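Side-chain contacts in AopB (Aeromonas hydrophila, PDB 3WXX), which probably serves as a membrane-inserting translocator of the type III secretion system and is bound by its chaperone AcrH: residues S129-I132 against G133-I137; A186-L189 against V190-S194. One frame throughout, in Å; residues are numbered along the deposited sequence.

Contact 1: residues S129-I132 against G133-I137; sequences SMVI and GAILI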
loop_
_atom_site.group_PDB
_atom_site.type_symbol
_atom_site.label_atom_id
_atom_site.label_comp_id
_atom_site.label_asym_id
_atom_site.label_seq_id
_atom_site.Cartn_x
_atom_site.Cartn_y
_atom_site.Cartn_z
ATOM N N SER B 129 9.503 1.871 1.240
ATOM C CA SER B 129 10.573 2.106 2.171
ATOM C C SER B 129 10.352 3.328 3.066
ATOM O O SER B 129 10.547 3.256 4.281
ATOM C CB SER B 129 11.836 2.285 1.372
ATOM O OG SER B 129 12.929 2.067 2.213
HETATM N N MSE B 130 9.889 4.432 2.484
HETATM C CA MSE B 130 9.510 5.567 3.286
HETATM C C MSE B 130 8.339 5.220 4.172
HETATM O O MSE B 130 8.277 5.666 5.340
HETATM C CB MSE B 130 9.085 6.770 2.476
HETATM C CG MSE B 130 8.100 7.662 3.280
HETATM SE SE MSE B 130 7.203 8.770 1.965
HETATM C CE MSE B 130 8.584 9.070 0.526
ATOM N N VAL B 131 7.366 4.480 3.626
ATOM C CA VAL B 131 6.193 4.083 4.415
ATOM C C VAL B 131 6.632 3.333 5.684
ATOM O O VAL B 131 6.077 3.542 6.752
ATOM C CB VAL B 131 5.183 3.262 3.573
ATOM C CG1 VAL B 131 3.986 2.866 4.400
ATOM C CG2 VAL B 131 4.715 4.074 2.373
ATOM N N ILE B 132 7.679 2.520 5.604
ATOM C CA ILE B 132 8.219 1.927 6.842
ATOM C C ILE B 132 8.662 2.996 7.819
ATOM O O ILE B 132 8.320 2.952 8.979
ATOM C CB ILE B 132 9.390 0.973 6.571
ATOM C CG1 ILE B 132 8.855 -0.372 6.113
ATOM C CG2 ILE B 132 10.200 0.748 7.835
ATOM C CD1 ILE B 132 9.884 -1.159 5.340
ATOM N N GLY B 133 9.417 3.963 7.319
ATOM C CA GLY B 133 9.766 5.168 8.100
ATOM C C GLY B 133 8.583 5.886 8.720
ATOM O O GLY B 133 8.572 6.159 9.909
ATOM N N ALA B 134 7.549 6.133 7.917
ATOM C CA ALA B 134 6.329 6.785 8.407
ATOM C C ALA B 134 5.671 6.009 9.535
ATOM O O ALA B 134 5.119 6.594 10.503
ATOM C CB ALA B 134 5.352 7.002 7.265
ATOM N N ILE B 135 5.752 4.695 9.434
ATOM C CA ILE B 135 5.213 3.794 10.491
ATOM C C ILE B 135 6.018 3.845 11.782
ATOM O O ILE B 135 5.443 3.907 12.866
ATOM C CB ILE B 135 5.089 2.351 9.983
ATOM C CG1 ILE B 135 3.951 2.286 8.938
ATOM C CG2 ILE B 135 4.912 1.404 11.143
ATOM C CD1 ILE B 135 3.745 0.939 8.306
ATOM N N LEU B 136 7.332 3.924 11.664
ATOM C CA LEU B 136 8.194 4.229 12.840
ATOM C C LEU B 136 7.918 5.578 13.511
ATOM O O LEU B 136 7.790 5.647 14.727
ATOM C CB LEU B 136 9.662 4.221 12.445
ATOM C CG LEU B 136 10.239 2.824 12.293
ATOM C CD1 LEU B 136 11.474 2.879 11.411
ATOM C CD2 LEU B 136 10.539 2.216 13.659
ATOM N N ILE B 137 7.791 6.634 12.710
ATOM C CA ILE B 137 7.424 7.941 13.253
ATOM C C ILE B 137 5.981 8.038 13.772
ATOM O O ILE B 137 5.746 8.614 14.824
ATOM C CB ILE B 137 7.555 9.053 12.222
ATOM C CG1 ILE B 137 8.958 9.081 11.611
ATOM C CG2 ILE B 137 7.194 10.386 12.845
ATOM C CD1 ILE B 137 10.051 9.392 12.601
#
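I135 lies one turn beyond V131 and packs back onto it, a worked example of i to i+4 contact along an alpha-helix. Residues 129-137 form a continuous piece of helix 126-151, inside a predicted transmembrane segment. Three backbone bonds join the two turns: A134 N to M130 O at 2.7 Å, I135 N to V131 O at 2.9 Å and L136 N to I132 O at 3.0 Å. A weak bond from G133 N to S129 O precedes them.

The side chain of I135 runs back past the carbonyls of V131 and I132. Its CB lies 3.4 Å from I132 O. CG1 is anti to the carbonyl carbon of its own residue (chi1 -70°), which turns this branch toward the preceding turn and leaves it 3.3 Å from V131 O. Extension at the next bond (chi2 178°) then carries CD1 past the same oxygen at 3.8 Å. There the methyl meets CG1 of V131 at 4.4 Å, a loose apolar touch between two buried side chains. The carbonyl oxygen of V131 thus accepts the N-H of I135 while the ethyl branch of that residue passes alongside.

Around this ridge, I135 packs on M101 and S105 of helix 91-113 and on M88 of AcrH, while V131 meets Y85 of AcrH; the chaperone therefore covers part of the same helix face. I132 and L136 repeat the spacing toward the surface, with CG2 of I132 4.4 Å from CD1 of L136.

Contact 2: residues A186-L189 against V190-S194; sequences AEIL and VAIVS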
loop_
_atom_site.group_PDB
_atom_site.type_symbol
_atom_site.label_atom_id
_atom_site.label_comp_id
_atom_site.label_asym_id
_atom_site.label_seq_id
_atom_site.Cartn_x
_atom_site.Cartn_y
_atom_site.Cartn_z
ATOM N N ALA B 186 3.264 15.015 -5.624
ATOM C CA ALA B 186 1.875 15.242 -5.963
ATOM C C ALA B 186 1.019 14.320 -5.147
ATOM O O ALA B 186 0.099 14.765 -4.457
ATOM C CB ALA B 186 1.634 14.984 -7.443
ATOM N N GLU B 187 1.366 13.028 -5.212
ATOM C CA GLU B 187 0.634 11.965 -4.507
ATOM C C GLU B 187 0.666 12.154 -2.992
ATOM O O GLU B 187 -0.377 12.082 -2.315
ATOM C CB GLU B 187 1.205 10.593 -4.870
ATOM C CG GLU B 187 0.281 9.447 -4.506
ATOM C CD GLU B 187 -1.194 9.718 -4.829
ATOM O OE1 GLU B 187 -1.540 9.857 -6.033
ATOM O OE2 GLU B 187 -2.009 9.793 -3.866
ATOM N N ILE B 188 1.854 12.452 -2.471
ATOM C CA ILE B 188 1.975 12.699 -1.049
ATOM C C ILE B 188 0.969 13.748 -0.689
ATOM O O ILE B 188 0.104 13.528 0.135
ATOM C CB ILE B 188 3.351 13.199 -0.642
ATOM C CG1 ILE B 188 4.425 12.143 -0.900
ATOM C CG2 ILE B 188 3.331 13.622 0.831
ATOM C CD1 ILE B 188 5.818 12.613 -0.480
ATOM N N LEU B 189 1.087 14.896 -1.342
ATOM C CA LEU B 189 0.245 16.031 -1.048
ATOM C C LEU B 189 -1.212 15.681 -1.151
ATOM O O LEU B 189 -1.983 16.026 -0.260
ATOM C CB LEU B 189 0.585 17.162 -1.983
ATOM C CG LEU B 189 -0.292 18.416 -1.960
ATOM C CD1 LEU B 189 -0.534 18.959 -0.560
ATOM C CD2 LEU B 189 0.399 19.448 -2.842
ATOM N N VAL B 190 -1.611 14.960 -2.196
ATOM C CA VAL B 190 -3.051 14.606 -2.317
ATOM C C VAL B 190 -3.459 13.717 -1.110
ATOM O O VAL B 190 -4.498 13.963 -0.464
ATOM C CB VAL B 190 -3.483 14.011 -3.709
ATOM C CG1 VAL B 190 -2.540 14.405 -4.843
ATOM C CG2 VAL B 190 -3.599 12.496 -3.655
ATOM N N ALA B 191 -2.615 12.722 -0.795
ATOM C CA ALA B 191 -2.858 11.821 0.351
ATOM C C ALA B 191 -3.076 12.578 1.661
ATOM O O ALA B 191 -4.004 12.264 2.414
ATOM C CB ALA B 191 -1.715 10.815 0.507
ATOM N N ILE B 192 -2.211 13.567 1.932
ATOM C CA ILE B 192 -2.371 14.421 3.128
ATOM C C ILE B 192 -3.734 15.087 3.179
ATOM O O ILE B 192 -4.386 15.122 4.231
ATOM C CB ILE B 192 -1.304 15.523 3.236
ATOM C CG1 ILE B 192 -0.008 14.927 3.764
ATOM C CG2 ILE B 192 -1.712 16.547 4.258
ATOM C CD1 ILE B 192 0.909 14.455 2.684
ATOM N N VAL B 193 -4.155 15.623 2.041
ATOM C CA VAL B 193 -5.441 16.277 1.992
ATOM C C VAL B 193 -6.494 15.219 2.280
ATOM O O VAL B 193 -7.340 15.389 3.166
ATOM C CB VAL B 193 -5.681 16.952 0.628
ATOM C CG1 VAL B 193 -7.087 17.514 0.551
ATOM C CG2 VAL B 193 -4.664 18.061 0.389
ATOM N N SER B 194 -6.435 14.126 1.521
ATOM C CA SER B 194 -7.394 13.028 1.692
ATOM C C SER B 194 -7.474 12.626 3.161
ATOM O O SER B 194 -8.569 12.369 3.649
ATOM C CB SER B 194 -7.018 11.821 0.829
ATOM O OG SER B 194 -6.239 12.217 -0.300
#
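E187 accepts the N-H of A191 through its backbone O at 2.8 Å, a nearly straight bond (171° at the hydrogen) that is one rung of helix 179-198. V193 N reaches L189 O at a longer 3.2 Å. One residue further along, V190 O receives both the backbone N of S194 and its hydroxyl OG, the latter at 2.5 Å, a length that is doubtful at this resolution.

Outside the backbone, the carboxylate of E187 comes forward over V190. With CG anti to the backbone N (chi1 -164°) and the chain bent at the next bond (chi2 42°), its OE2 side approaches CG2 of V190, with CD 3.9 Å from that methyl, the two side chains crossing at a slant. Burial among apolar side chains such as V190 and V155 might raise the tendency of the acid to stay protonated. On the more open side, CD1 of L189 lies 4.3 Å from CG2 of V193.

These residues sit in a predicted transmembrane helix flanked by three others: A191 packs on V145, M148 and M149 of helix 126-151, I192 on A204 and M208 of helix 201-217, and S194 on T36 and A39 of helix 24-42.

Both contacts illustrate one principle, side chains packed a turn apart on a hydrophobic helix, yet they meet different surroundings. Contact 1 comes first along the chain, and its centre lies about 16 Å from that of contact 2; their nearest atoms are about 5 Å apart and do not touch. Two helices relate them. Helix 126-151 carries contact 1 and, further along, the residues on which A191 and I188 of contact 2 pack; helix 201-217 touches M130 and I137 as well as I188 and I192. AcrH covers part of contact 1, whereas contact 2 meets no other protein chain of the complex and packs within AopB itself.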